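Local coordinates for protein DsrH (Allochromatium vinosum, PDB 2HY5) that forms, with DsrE and DsrF, a hexameric complex that probably takes part in sulfur transfer during bacterial sulfur oxidation, at residues C[4-9]-C[31-36]; C[59-64]-C[80-85]; C[10-15]-C[43-48]; C[35-40]-C[64-69]. All blocks are in the same frame, centred on the assembly; numbering follows the deposited sequence.

The four contacts follow one parallel sheet from its core to the loops at the C-terminal ends of its strands. Contacts 1 and 2 lie about 10 Å apart, centre to centre, and are joined because strands 29-32 and 58-62 are neighbours: Leu-32 and residues Tyr-60 and Leu-62 probably exchange backbone hydrogen bonds. Contact 4 is about 9 Å from each of them; it shares Asp-35 and Gly-36 with contact 1 and Pro-64 with contact 2, and Asp-65 OD2 reaches back to Glu-34 N. Contact 3 is the outlying one, its centre about 17 Å from that of contact 2, but Pro-11 still packs on Ala-39 of contact 4. Contacts 3 and 4 both face DsrF.

Contact 1. Residues C[4-9]-C[31-36]; sequences LHTVNK and LLFEDG
Strands 4-7 and 31-32 run parallel, pairing Thr-6 with Leu-31 and Val-7 with Leu-32, the CA atoms of Val-7 and Leu-32 being 5.0 Å apart. The hydrogen bonds alternate between the two strands: Leu-31 N gives to His-5 O, Val-7 N to Leu-31 O at 2.9 Å, and Phe-33 N to Val-7 O at 3.1 Å. On the face carrying Thr-6 and Leu-31, Phe-33 has CG in the crowded position between its backbone N and carbonyl carbon (chi1 71°), which carries the ring back toward Thr-6 and Asn-8. Asn-8 CB stands above one ring face, a CH-pi contact 4.0 Å from the ring centroid, while Thr-6 CB approaches Phe-33 CE1 obliquely at 3.7 Å. Phe-88 of helix 85-94 meets the same ring edge-to-face. On the other face the branched Val-7 sets its CB 3.9 Å from Leu-32 CD2, and both side chains rest on Leu-17 of helix 16-23. Beyond the strands a water donates to Asn-8 O and Glu-34 OE1, and a second links Lys-9 NZ to OD1 of Asp-35, whose other oxygen is held by Arg-69; Glu-34 OE2 bonds Ser-19 of the DsrE chain. Glycine suits position 36, since a CB there would clash with Val-7 O. This is the pairing of a beta-alpha-beta crossover, strand 3-7, helix 16-23, strand 29-32, in a parallel alpha/beta sheet.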
loop_
_atom_site.group_PDB
_atom_site.type_symbol
_atom_site.label_atom_id
_atom_site.label_comp_id
_atom_site.label_asym_id
_atom_site.label_seq_id
_atom_site.Cartn_x
_atom_site.Cartn_y
_atom_site.Cartn_z
ATOM N N LEU C 4 -19.925 8.249 -9.871
ATOM C CA LEU C 4 -19.705 6.827 -9.688
ATOM C C LEU C 4 -18.499 6.767 -8.769
ATOM O O LEU C 4 -17.404 7.194 -9.144
ATOM C CB LEU C 4 -19.354 6.108 -10.995
ATOM C CG LEU C 4 -18.792 4.700 -10.736
ATOM C CD1 LEU C 4 -19.888 3.796 -10.192
ATOM C CD2 LEU C 4 -18.195 4.121 -12.011
ATOM N N HIS C 5 -18.703 6.269 -7.558
ATOM C CA HIS C 5 -17.610 6.140 -6.602
ATOM C C HIS C 5 -17.047 4.735 -6.738
ATOM O O HIS C 5 -17.803 3.768 -6.857
ATOM C CB HIS C 5 -18.129 6.319 -5.174
ATOM C CG HIS C 5 -18.779 7.643 -4.923
ATOM N ND1 HIS C 5 -18.077 8.748 -4.492
ATOM C CD2 HIS C 5 -20.066 8.045 -5.051
ATOM C CE1 HIS C 5 -18.901 9.771 -4.363
ATOM N NE2 HIS C 5 -20.117 9.372 -4.698
ATOM N N THR C 6 -15.724 4.609 -6.730
ATOM C CA THR C 6 -15.122 3.285 -6.809
ATOM C C THR C 6 -14.384 3.019 -5.504
ATOM O O THR C 6 -13.690 3.892 -4.980
ATOM C CB THR C 6 -14.134 3.157 -7.995
ATOM O OG1 THR C 6 -13.063 4.096 -7.842
ATOM C CG2 THR C 6 -14.852 3.413 -9.320
ATOM N N VAL C 7 -14.562 1.817 -4.970
ATOM C CA VAL C 7 -13.911 1.424 -3.718
ATOM C C VAL C 7 -13.208 0.100 -3.972
ATOM O O VAL C 7 -13.860 -0.895 -4.294
ATOM C CB VAL C 7 -14.943 1.243 -2.583
ATOM C CG1 VAL C 7 -14.244 0.782 -1.312
ATOM C CG2 VAL C 7 -15.678 2.556 -2.337
ATOM N N ASN C 8 -11.884 0.080 -3.822
ATOM C CA ASN C 8 -11.134 -1.145 -4.087
ATOM C C ASN C 8 -10.459 -1.779 -2.884
ATOM O O ASN C 8 -9.721 -2.747 -3.038
ATOM C CB ASN C 8 -10.070 -0.887 -5.155
ATOM C CG ASN C 8 -8.953 0.013 -4.657
ATOM O OD1 ASN C 8 -7.832 -0.031 -5.163
ATOM N ND2 ASN C 8 -9.258 0.845 -3.667
ATOM N N LYS C 9 -10.703 -1.237 -1.698
ATOM C CA LYS C 9 -10.081 -1.761 -0.487
ATOM C C LYS C 9 -11.079 -2.413 0.456
ATOM O O LYS C 9 -12.233 -2.001 0.540
ATOM C CB LYS C 9 -9.343 -0.633 0.239
ATOM C CG LYS C 9 -7.842 -0.619 0.010
ATOM C CD LYS C 9 -7.485 -0.781 -1.453
ATOM C CE LYS C 9 -5.980 -0.853 -1.662
ATOM N NZ LYS C 9 -5.338 -2.022 -1.006
ATOM N N LEU C 31 -19.231 1.371 -6.840
ATOM C CA LEU C 31 -18.767 0.099 -7.366
ATOM C C LEU C 31 -17.662 -0.447 -6.492
ATOM O O LEU C 31 -16.666 0.234 -6.222
ATOM C CB LEU C 31 -18.233 0.236 -8.794
ATOM C CG LEU C 31 -17.564 -1.052 -9.302
ATOM C CD1 LEU C 31 -18.618 -2.137 -9.516
ATOM C CD2 LEU C 31 -16.822 -0.781 -10.592
ATOM N N LEU C 32 -17.848 -1.684 -6.061
ATOM C CA LEU C 32 -16.878 -2.368 -5.228
ATOM C C LEU C 32 -16.097 -3.314 -6.128
ATOM O O LEU C 32 -16.687 -4.156 -6.802
ATOM C CB LEU C 32 -17.604 -3.173 -4.154
ATOM C CG LEU C 32 -18.565 -2.380 -3.263
ATOM C CD1 LEU C 32 -19.398 -3.345 -2.411
ATOM C CD2 LEU C 32 -17.766 -1.422 -2.387
ATOM N N PHE C 33 -14.779 -3.160 -6.167
ATOM C CA PHE C 33 -13.976 -4.063 -6.975
ATOM C C PHE C 33 -12.681 -4.375 -6.232
ATOM O O PHE C 33 -12.395 -3.762 -5.207
ATOM C CB PHE C 33 -13.750 -3.511 -8.399
ATOM C CG PHE C 33 -12.824 -2.327 -8.486
ATOM C CD1 PHE C 33 -13.122 -1.129 -7.845
ATOM C CD2 PHE C 33 -11.677 -2.394 -9.272
ATOM C CE1 PHE C 33 -12.294 -0.016 -7.989
ATOM C CE2 PHE C 33 -10.845 -1.288 -9.423
ATOM C CZ PHE C 33 -11.153 -0.096 -8.781
ATOM N N GLU C 34 -11.923 -5.348 -6.724
ATOM C CA GLU C 34 -10.708 -5.775 -6.043
ATOM C C GLU C 34 -11.117 -6.212 -4.635
ATOM O O GLU C 34 -12.121 -6.902 -4.470
ATOM C CB GLU C 34 -9.673 -4.642 -6.003
ATOM C CG GLU C 34 -9.056 -4.357 -7.367
ATOM C CD GLU C 34 -7.956 -3.312 -7.328
ATOM O OE1 GLU C 34 -7.368 -3.100 -6.247
ATOM O OE2 GLU C 34 -7.671 -2.713 -8.387
ATOM N N ASP C 35 -10.358 -5.806 -3.622
ATOM C CA ASP C 35 -10.665 -6.187 -2.246
ATOM C C ASP C 35 -11.925 -5.519 -1.681
ATOM O O ASP C 35 -12.413 -5.900 -0.610
ATOM C CB ASP C 35 -9.463 -5.890 -1.344
ATOM C CG ASP C 35 -8.301 -6.847 -1.579
ATOM O OD1 ASP C 35 -7.218 -6.612 -1.001
ATOM O OD2 ASP C 35 -8.462 -7.845 -2.325
ATOM N N GLY C 36 -12.450 -4.523 -2.391
ATOM C CA GLY C 36 -13.657 -3.860 -1.928
ATOM C C GLY C 36 -14.849 -4.807 -1.967
ATOM O O GLY C 36 -15.864 -4.575 -1.301
HETATM O O HOH W 1 -7.411 -3.989 -3.553
HETATM O O HOH W 2 -5.622 -4.558 -1.888
#

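Contact 2. Residues C[59-64]-C[80-85]; sequences LYVLGP and ISVVDY
The beta-alpha-beta unit of strand 58-62, helix 63-68 and strand 81-83 closes here, with the last strand at the margin of the sheet within this chain. The two strands are parallel but twisted, their short axes 37° apart, and pair Tyr-60 with Ser-81, Val-61 with Val-82 and Leu-62 with Val-83. Four backbone bonds hold them: Ser-81 N to Leu-59 O, Val-61 N to Ser-81 O, Val-83 N to Val-61 O, and the shortest, Gly-63 N to Val-83 O at 2.7 Å. Beta-branched valines suit the extended backbone of a strand, and here Val-61 CG1 sits alongside Val-82 CG2 at 3.7 Å, both side chains pointing the same way. On the opposite face Tyr-60, its CG anti to the carbonyl carbon, brings CD2 against both Ser-81 CB and Val-83 CG1. A water donates to Leu-59 O and bonds Ser-81 OG at 2.7 Å, lying above one face of the Tyr-60 ring toward its rim. Glycine is apt at 63, where a CB would be tight against Val-82 CG1. Pro-64 suits the first turn of a helix, where no partner is needed for a backbone N-H. Leu-62 CD2 meets Tyr-85 CE2 at 3.5 Å, the side chains crossing at about a right angle, and Pro-64 CB touches Tyr-85 CE1 at 3.9 Å. Asp-84 caps the next helix through Gly-87 N. Parallel neighbours joined through a helix, with the next helix beginning just after the second strand, belong to the beta-alpha-beta architecture of a parallel alpha/beta sheet.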
loop_
_atom_site.group_PDB
_atom_site.type_symbol
_atom_site.label_atom_id
_atom_site.label_comp_id
_atom_site.label_asym_id
_atom_site.label_seq_id
_atom_site.Cartn_x
_atom_site.Cartn_y
_atom_site.Cartn_z
ATOM N N LEU C 59 -25.720 0.326 -5.480
ATOM C CA LEU C 59 -24.459 -0.372 -5.235
ATOM C C LEU C 59 -24.219 -1.480 -6.252
ATOM O O LEU C 59 -25.140 -2.216 -6.620
ATOM C CB LEU C 59 -24.455 -0.980 -3.829
ATOM C CG LEU C 59 -24.739 -0.066 -2.636
ATOM C CD1 LEU C 59 -24.586 -0.872 -1.350
ATOM C CD2 LEU C 59 -23.790 1.124 -2.640
ATOM N N TYR C 60 -22.969 -1.594 -6.693
ATOM C CA TYR C 60 -22.566 -2.605 -7.664
ATOM C C TYR C 60 -21.303 -3.285 -7.166
ATOM O O TYR C 60 -20.522 -2.686 -6.429
ATOM C CB TYR C 60 -22.260 -1.966 -9.020
ATOM C CG TYR C 60 -23.404 -1.187 -9.611
ATOM C CD1 TYR C 60 -23.701 0.101 -9.168
ATOM C CD2 TYR C 60 -24.207 -1.748 -10.601
ATOM C CE1 TYR C 60 -24.774 0.813 -9.701
ATOM C CE2 TYR C 60 -25.284 -1.045 -11.140
ATOM C CZ TYR C 60 -25.561 0.231 -10.683
ATOM O OH TYR C 60 -26.639 0.914 -11.197
ATOM N N VAL C 61 -21.108 -4.533 -7.571
ATOM C CA VAL C 61 -19.923 -5.277 -7.176
ATOM C C VAL C 61 -19.379 -5.957 -8.425
ATOM O O VAL C 61 -20.148 -6.446 -9.248
ATOM C CB VAL C 61 -20.264 -6.329 -6.084
ATOM C CG1 VAL C 61 -21.260 -7.348 -6.611
ATOM C CG2 VAL C 61 -18.997 -7.018 -5.615
ATOM N N LEU C 62 -18.057 -5.978 -8.577
ATOM C CA LEU C 62 -17.451 -6.586 -9.758
ATOM C C LEU C 62 -17.387 -8.108 -9.637
ATOM O O LEU C 62 -16.636 -8.652 -8.828
ATOM C CB LEU C 62 -16.051 -6.000 -9.989
ATOM C CG LEU C 62 -15.383 -6.347 -11.321
ATOM C CD1 LEU C 62 -16.191 -5.792 -12.493
ATOM C CD2 LEU C 62 -13.983 -5.764 -11.328
ATOM N N GLY C 63 -18.192 -8.783 -10.456
ATOM C CA GLY C 63 -18.260 -10.235 -10.445
ATOM C C GLY C 63 -16.933 -10.961 -10.570
ATOM O O GLY C 63 -16.703 -11.938 -9.856
ATOM N N PRO C 64 -16.048 -10.531 -11.482
ATOM C CA PRO C 64 -14.749 -11.191 -11.643
ATOM C C PRO C 64 -13.942 -11.222 -10.343
ATOM O O PRO C 64 -13.323 -12.238 -10.020
ATOM C CB PRO C 64 -14.084 -10.363 -12.736
ATOM C CG PRO C 64 -15.244 -9.989 -13.602
ATOM C CD PRO C 64 -16.278 -9.565 -12.574
ATOM N N ILE C 80 -27.415 -5.386 -4.242
ATOM C CA ILE C 80 -26.160 -5.003 -4.875
ATOM C C ILE C 80 -26.101 -5.744 -6.206
ATOM O O ILE C 80 -26.132 -6.970 -6.240
ATOM C CB ILE C 80 -24.950 -5.414 -4.019
ATOM C CG1 ILE C 80 -25.039 -4.744 -2.648
ATOM C CG2 ILE C 80 -23.656 -5.003 -4.715
ATOM C CD1 ILE C 80 -23.868 -5.047 -1.738
ATOM N N SER C 81 -26.024 -4.992 -7.299
ATOM C CA SER C 81 -25.983 -5.576 -8.634
ATOM C C SER C 81 -24.582 -6.044 -8.984
ATOM O O SER C 81 -23.622 -5.302 -8.808
ATOM C CB SER C 81 -26.423 -4.544 -9.674
ATOM O OG SER C 81 -27.738 -4.084 -9.428
ATOM N N VAL C 82 -24.473 -7.270 -9.486
ATOM C CA VAL C 82 -23.182 -7.824 -9.881
ATOM C C VAL C 82 -22.951 -7.473 -11.350
ATOM O O VAL C 82 -23.812 -7.722 -12.194
ATOM C CB VAL C 82 -23.158 -9.357 -9.707
ATOM C CG1 VAL C 82 -21.791 -9.915 -10.086
ATOM C CG2 VAL C 82 -23.498 -9.715 -8.266
ATOM N N VAL C 83 -21.795 -6.883 -11.641
ATOM C CA VAL C 83 -21.444 -6.486 -13.002
ATOM C C VAL C 83 -20.072 -7.039 -13.398
ATOM O O VAL C 83 -19.285 -7.436 -12.541
ATOM C CB VAL C 83 -21.388 -4.952 -13.134
ATOM C CG1 VAL C 83 -22.737 -4.346 -12.767
ATOM C CG2 VAL C 83 -20.290 -4.394 -12.232
ATOM N N ASP C 84 -19.794 -7.088 -14.699
ATOM C CA ASP C 84 -18.487 -7.552 -15.154
ATOM C C ASP C 84 -17.716 -6.313 -15.583
ATOM O O ASP C 84 -18.177 -5.196 -15.364
ATOM C CB ASP C 84 -18.606 -8.543 -16.319
ATOM C CG ASP C 84 -19.506 -8.044 -17.421
ATOM O OD1 ASP C 84 -19.692 -6.816 -17.537
ATOM O OD2 ASP C 84 -20.021 -8.888 -18.183
ATOM N N TYR C 85 -16.547 -6.487 -16.185
ATOM C CA TYR C 85 -15.780 -5.314 -16.589
ATOM C C TYR C 85 -16.517 -4.444 -17.601
ATOM O O TYR C 85 -16.399 -3.217 -17.572
ATOM C CB TYR C 85 -14.408 -5.728 -17.124
ATOM C CG TYR C 85 -13.423 -6.062 -16.018
ATOM C CD1 TYR C 85 -13.047 -7.382 -15.757
ATOM C CD2 TYR C 85 -12.879 -5.056 -15.223
ATOM C CE1 TYR C 85 -12.151 -7.690 -14.729
ATOM C CE2 TYR C 85 -11.983 -5.350 -14.193
ATOM C CZ TYR C 85 -11.625 -6.666 -13.953
ATOM O OH TYR C 85 -10.739 -6.961 -12.940
HETATM O O HOH W 3 -27.607 -1.710 -8.146
#

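Contact 3. Residues C[10-15]-C[43-48]; sequences SPFERN and GTRVES
Two loops face each other without a backbone bond, the nearest CA atoms, those of Pro-11 and Val-46, being 7.6 Å apart. Residues 11-13 have helical backbone angles, while 44-47 form a type I beta turn leading into helix 47-53. The long flat side chain of Phe-12 suits the gap between these backbones, its rim facing the turn: Thr-44 CB lies at the edge, 3.6 Å from Phe-12 CZ, and Val-46 CG1 is 4.0 Å from Phe-12 CE2. Arg-45 NH2 also comes to the ring edge, 3.8 Å from Phe-12 CD2, with ring and guanidinium planes 69° apart. Each loop is braced by an ST turn: Ser-10 OG accepts from Phe-12 N at 3.1 Å, and Thr-44 OG1 from Val-46 N. Short hydroxyl side chains suit such folding back. Pro-11 CG stands 3.8 Å above the centre of the Phe-12 ring and also touches Val-46 CG2 at 4.2 Å. An alanine in place of Phe-12 would remove the ring that meets Thr-44, Arg-45 and Val-46, leaving the Pro-11 to Val-46 touch, and would probably loosen the hold between the loops. Arg-90 of the DsrF chain packs on Phe-12 and Thr-44, and Asp-46 of DsrF bonds Ser-10 OG.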
loop_
_atom_site.group_PDB
_atom_site.type_symbol
_atom_site.label_atom_id
_atom_site.label_comp_id
_atom_site.label_asym_id
_atom_site.label_seq_id
_atom_site.Cartn_x
_atom_site.Cartn_y
_atom_site.Cartn_z
ATOM N N SER C 10 -10.611 -3.432 1.169
ATOM C CA SER C 10 -11.433 -4.156 2.127
ATOM C C SER C 10 -11.969 -3.218 3.204
ATOM O O SER C 10 -11.240 -2.365 3.715
ATOM C CB SER C 10 -10.606 -5.261 2.788
ATOM O OG SER C 10 -11.259 -5.765 3.936
ATOM N N PRO C 11 -13.254 -3.363 3.560
ATOM C CA PRO C 11 -13.875 -2.523 4.584
ATOM C C PRO C 11 -13.372 -2.892 5.978
ATOM O O PRO C 11 -13.591 -2.160 6.939
ATOM C CB PRO C 11 -15.363 -2.811 4.400
ATOM C CG PRO C 11 -15.361 -4.244 3.977
ATOM C CD PRO C 11 -14.241 -4.280 2.960
ATOM N N PHE C 12 -12.699 -4.033 6.080
ATOM C CA PHE C 12 -12.167 -4.486 7.361
ATOM C C PHE C 12 -10.713 -4.054 7.479
ATOM O O PHE C 12 -10.150 -3.995 8.574
ATOM C CB PHE C 12 -12.257 -6.010 7.458
ATOM C CG PHE C 12 -13.581 -6.566 7.014
ATOM C CD1 PHE C 12 -13.681 -7.304 5.840
ATOM C CD2 PHE C 12 -14.736 -6.321 7.750
ATOM C CE1 PHE C 12 -14.912 -7.788 5.402
ATOM C CE2 PHE C 12 -15.976 -6.802 7.319
ATOM C CZ PHE C 12 -16.062 -7.535 6.144
ATOM N N GLU C 13 -10.118 -3.746 6.333
ATOM C CA GLU C 13 -8.723 -3.337 6.256
ATOM C C GLU C 13 -8.541 -1.821 6.224
ATOM O O GLU C 13 -7.697 -1.276 6.941
ATOM C CB GLU C 13 -8.090 -3.957 5.008
ATOM C CG GLU C 13 -6.634 -3.589 4.779
ATOM C CD GLU C 13 -5.732 -4.011 5.925
ATOM O OE1 GLU C 13 -4.501 -3.854 5.801
ATOM O OE2 GLU C 13 -6.251 -4.497 6.954
ATOM N N ARG C 14 -9.329 -1.148 5.390
ATOM C CA ARG C 14 -9.244 0.306 5.235
ATOM C C ARG C 14 -10.553 1.031 5.531
ATOM O O ARG C 14 -11.627 0.424 5.570
ATOM C CB ARG C 14 -8.820 0.668 3.810
ATOM C CG ARG C 14 -7.407 1.202 3.669
ATOM C CD ARG C 14 -6.424 0.090 3.371
ATOM N NE ARG C 14 -5.312 0.570 2.556
ATOM C CZ ARG C 14 -4.343 -0.207 2.085
ATOM N NH1 ARG C 14 -4.348 -1.506 2.350
ATOM N NH2 ARG C 14 -3.378 0.312 1.340
ATOM N N ASN C 15 -10.446 2.346 5.698
ATOM C CA ASN C 15 -11.584 3.207 5.997
ATOM C C ASN C 15 -12.230 3.771 4.728
ATOM O O ASN C 15 -13.154 4.574 4.803
ATOM C CB ASN C 15 -11.118 4.365 6.879
ATOM C CG ASN C 15 -10.224 5.344 6.136
ATOM O OD1 ASN C 15 -9.411 4.953 5.295
ATOM N ND2 ASN C 15 -10.364 6.628 6.452
ATOM N N GLY C 43 -23.770 -11.204 5.740
ATOM C CA GLY C 43 -23.260 -11.767 6.978
ATOM C C GLY C 43 -22.032 -11.163 7.635
ATOM O O GLY C 43 -21.649 -11.603 8.721
ATOM N N THR C 44 -21.407 -10.170 7.011
ATOM C CA THR C 44 -20.217 -9.561 7.607
ATOM C C THR C 44 -20.592 -8.504 8.637
ATOM O O THR C 44 -21.763 -8.151 8.785
ATOM C CB THR C 44 -19.323 -8.882 6.563
ATOM O OG1 THR C 44 -19.861 -7.593 6.248
ATOM C CG2 THR C 44 -19.231 -9.723 5.298
ATOM N N ARG C 45 -19.585 -7.991 9.335
ATOM C CA ARG C 45 -19.796 -6.977 10.360
ATOM C C ARG C 45 -20.219 -5.627 9.773
ATOM O O ARG C 45 -20.641 -4.734 10.508
ATOM C CB ARG C 45 -18.519 -6.801 11.187
ATOM C CG ARG C 45 -18.731 -6.084 12.508
ATOM C CD ARG C 45 -17.410 -5.789 13.204
ATOM N NE ARG C 45 -16.574 -4.888 12.416
ATOM C CZ ARG C 45 -15.509 -5.269 11.717
ATOM N NH1 ARG C 45 -15.141 -6.540 11.707
ATOM N NH2 ARG C 45 -14.814 -4.377 11.025
ATOM N N VAL C 46 -20.105 -5.470 8.455
ATOM C CA VAL C 46 -20.491 -4.210 7.829
ATOM C C VAL C 46 -21.771 -4.308 7.009
ATOM O O VAL C 46 -22.156 -3.345 6.352
ATOM C CB VAL C 46 -19.368 -3.645 6.917
ATOM C CG1 VAL C 46 -18.089 -3.468 7.717
ATOM C CG2 VAL C 46 -19.142 -4.562 5.727
ATOM N N GLU C 47 -22.432 -5.460 7.049
ATOM C CA GLU C 47 -23.669 -5.643 6.292
ATOM C C GLU C 47 -24.707 -4.571 6.631
ATOM O O GLU C 47 -25.371 -4.037 5.744
ATOM C CB GLU C 47 -24.274 -7.026 6.557
ATOM C CG GLU C 47 -25.521 -7.306 5.723
ATOM C CD GLU C 47 -26.253 -8.571 6.135
ATOM O OE1 GLU C 47 -25.621 -9.643 6.183
ATOM O OE2 GLU C 47 -27.471 -8.491 6.406
ATOM N N SER C 48 -24.840 -4.256 7.917
ATOM C CA SER C 48 -25.806 -3.257 8.362
ATOM C C SER C 48 -25.633 -1.905 7.682
ATOM O O SER C 48 -26.597 -1.328 7.175
ATOM C CB SER C 48 -25.716 -3.068 9.881
ATOM O OG SER C 48 -26.115 -4.240 10.566
#

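Contact 4. Residues C[35-40]-C[64-69]; sequences DGIYAA and PDLKAR
Arg-69 leaves helix 63-68 with CG anti to its carbonyl carbon (chi1 -70°) and runs extended to NE, then bends at chi4 (74°) so that the guanidinium reaches Asp-35. NE and NH2 grip one oxygen side-on: Arg-69 NE meets the anti lone pair of Asp-35 OD2 at 3.1 Å, whereas Arg-69 NH2 comes to it from above the carboxylate plane, at 3.0 Å. The third nitrogen turns back to the helix, Arg-69 NH1 bonding Asp-65 OD1 at 2.9 Å and also Asp-65 O, which already accepts from Arg-69 N; Asp-65 OD2 accepts from Glu-34 N. Asp-35, Arg-69 and Asp-65 thus make a buried salt-bridge network that ties the loop after strand 29-32 to helix 63-68 and the residue just after it. An arginine, with donors on several edges, can serve two carboxylates at once, and its charge would probably help keep both ionised. Replacing Arg-69 by a leucine would remove these donors and would probably leave Asp-35 without this counter-charge and weaken the hold on Asp-65. Tyr-38 crosses the arginine at about a right angle, its OH 3.3 Å from Arg-69 CD, and donates to a water that in turn donates to Arg-69 O. Apolar packing joins the same pieces: Ile-37 CG2 meets Leu-66 CD2 at 3.7 Å, and Ile-37 CD1 meets Asp-65 CB at 3.6 Å; chi1 of Ile-37 (-106°) is off a staggered position, which suggests some strain. Gln-15 of the DsrE chain bonds Asp-65 OD1 and Arg-69 NH2, and Tyr-49 of the DsrF chain stacks on Tyr-38.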
loop_
_atom_site.group_PDB
_atom_site.type_symbol
_atom_site.label_atom_id
_atom_site.label_comp_id
_atom_site.label_asym_id
_atom_site.label_seq_id
_atom_site.Cartn_x
_atom_site.Cartn_y
_atom_site.Cartn_z
ATOM N N ASP C 35 -10.358 -5.806 -3.622
ATOM C CA ASP C 35 -10.665 -6.187 -2.246
ATOM C C ASP C 35 -11.925 -5.519 -1.681
ATOM O O ASP C 35 -12.413 -5.900 -0.610
ATOM C CB ASP C 35 -9.463 -5.890 -1.344
ATOM C CG ASP C 35 -8.301 -6.847 -1.579
ATOM O OD1 ASP C 35 -7.218 -6.612 -1.001
ATOM O OD2 ASP C 35 -8.462 -7.845 -2.325
ATOM N N GLY C 36 -12.450 -4.523 -2.391
ATOM C CA GLY C 36 -13.657 -3.860 -1.928
ATOM C C GLY C 36 -14.849 -4.807 -1.967
ATOM O O GLY C 36 -15.864 -4.575 -1.301
ATOM N N ILE C 37 -14.716 -5.873 -2.756
ATOM C CA ILE C 37 -15.750 -6.902 -2.935
ATOM C C ILE C 37 -16.275 -7.507 -1.632
ATOM O O ILE C 37 -17.450 -7.849 -1.520
ATOM C CB ILE C 37 -15.200 -8.047 -3.832
ATOM C CG1 ILE C 37 -15.826 -7.956 -5.217
ATOM C CG2 ILE C 37 -15.406 -9.415 -3.187
ATOM C CD1 ILE C 37 -15.419 -6.739 -5.966
ATOM N N TYR C 38 -15.396 -7.640 -0.650
ATOM C CA TYR C 38 -15.786 -8.240 0.617
ATOM C C TYR C 38 -16.925 -7.498 1.316
ATOM O O TYR C 38 -17.696 -8.099 2.063
ATOM C CB TYR C 38 -14.565 -8.340 1.529
ATOM C CG TYR C 38 -13.496 -9.256 0.971
ATOM C CD1 TYR C 38 -12.234 -8.765 0.632
ATOM C CD2 TYR C 38 -13.744 -10.614 0.791
ATOM C CE1 TYR C 38 -11.247 -9.605 0.132
ATOM C CE2 TYR C 38 -12.760 -11.469 0.294
ATOM C CZ TYR C 38 -11.511 -10.954 -0.035
ATOM O OH TYR C 38 -10.518 -11.782 -0.511
ATOM N N ALA C 39 -17.033 -6.199 1.068
ATOM C CA ALA C 39 -18.091 -5.405 1.679
ATOM C C ALA C 39 -19.473 -5.788 1.144
ATOM O O ALA C 39 -20.481 -5.530 1.789
ATOM C CB ALA C 39 -17.833 -3.921 1.433
ATOM N N ALA C 40 -19.516 -6.411 -0.028
ATOM C CA ALA C 40 -20.794 -6.790 -0.629
ATOM C C ALA C 40 -21.346 -8.127 -0.139
ATOM O O ALA C 40 -22.468 -8.505 -0.479
ATOM C CB ALA C 40 -20.653 -6.816 -2.148
ATOM N N PRO C 64 -16.048 -10.531 -11.482
ATOM C CA PRO C 64 -14.749 -11.191 -11.643
ATOM C C PRO C 64 -13.942 -11.222 -10.343
ATOM O O PRO C 64 -13.323 -12.238 -10.020
ATOM C CB PRO C 64 -14.084 -10.363 -12.736
ATOM C CG PRO C 64 -15.244 -9.989 -13.602
ATOM C CD PRO C 64 -16.278 -9.565 -12.574
ATOM N N ASP C 65 -13.940 -10.115 -9.601
ATOM C CA ASP C 65 -13.209 -10.074 -8.337
ATOM C C ASP C 65 -13.927 -10.912 -7.279
ATOM O O ASP C 65 -13.288 -11.555 -6.446
ATOM C CB ASP C 65 -13.018 -8.626 -7.861
ATOM C CG ASP C 65 -11.825 -7.947 -8.529
ATOM O OD1 ASP C 65 -10.746 -8.581 -8.589
ATOM O OD2 ASP C 65 -11.946 -6.784 -8.977
ATOM N N LEU C 66 -15.256 -10.912 -7.320
ATOM C CA LEU C 66 -16.035 -11.708 -6.376
ATOM C C LEU C 66 -15.683 -13.177 -6.539
ATOM O O LEU C 66 -15.364 -13.865 -5.569
ATOM C CB LEU C 66 -17.535 -11.543 -6.645
ATOM C CG LEU C 66 -18.376 -10.594 -5.796
ATOM C CD1 LEU C 66 -19.761 -10.486 -6.420
ATOM C CD2 LEU C 66 -18.470 -11.111 -4.360
ATOM N N LYS C 67 -15.752 -13.652 -7.781
ATOM C CA LYS C 67 -15.470 -15.049 -8.091
ATOM C C LYS C 67 -14.030 -15.439 -7.784
ATOM O O LYS C 67 -13.764 -16.537 -7.301
ATOM C CB LYS C 67 -15.743 -15.339 -9.573
ATOM C CG LYS C 67 -17.087 -14.886 -10.110
ATOM C CD LYS C 67 -17.124 -15.098 -11.620
ATOM C CE LYS C 67 -18.150 -14.210 -12.318
ATOM N NZ LYS C 67 -19.548 -14.457 -11.869
ATOM N N ALA C 68 -13.098 -14.543 -8.074
ATOM C CA ALA C 68 -11.692 -14.819 -7.835
ATOM C C ALA C 68 -11.427 -15.051 -6.352
ATOM O O ALA C 68 -10.538 -15.819 -5.975
ATOM C CB ALA C 68 -10.852 -13.663 -8.334
ATOM N N ARG C 69 -12.216 -14.395 -5.511
ATOM C CA ARG C 69 -12.032 -14.528 -4.078
ATOM C C ARG C 69 -12.858 -15.637 -3.436
ATOM O O ARG C 69 -12.858 -15.792 -2.216
ATOM C CB ARG C 69 -12.260 -13.171 -3.419
ATOM C CG ARG C 69 -11.124 -12.203 -3.766
ATOM C CD ARG C 69 -11.478 -10.761 -3.495
ATOM N NE ARG C 69 -10.367 -9.854 -3.779
ATOM C CZ ARG C 69 -9.957 -9.518 -5.000
ATOM N NH1 ARG C 69 -10.562 -10.016 -6.074
ATOM N NH2 ARG C 69 -8.955 -8.665 -5.143
HETATM O O HOH W 4 -10.988 -14.479 -0.465
#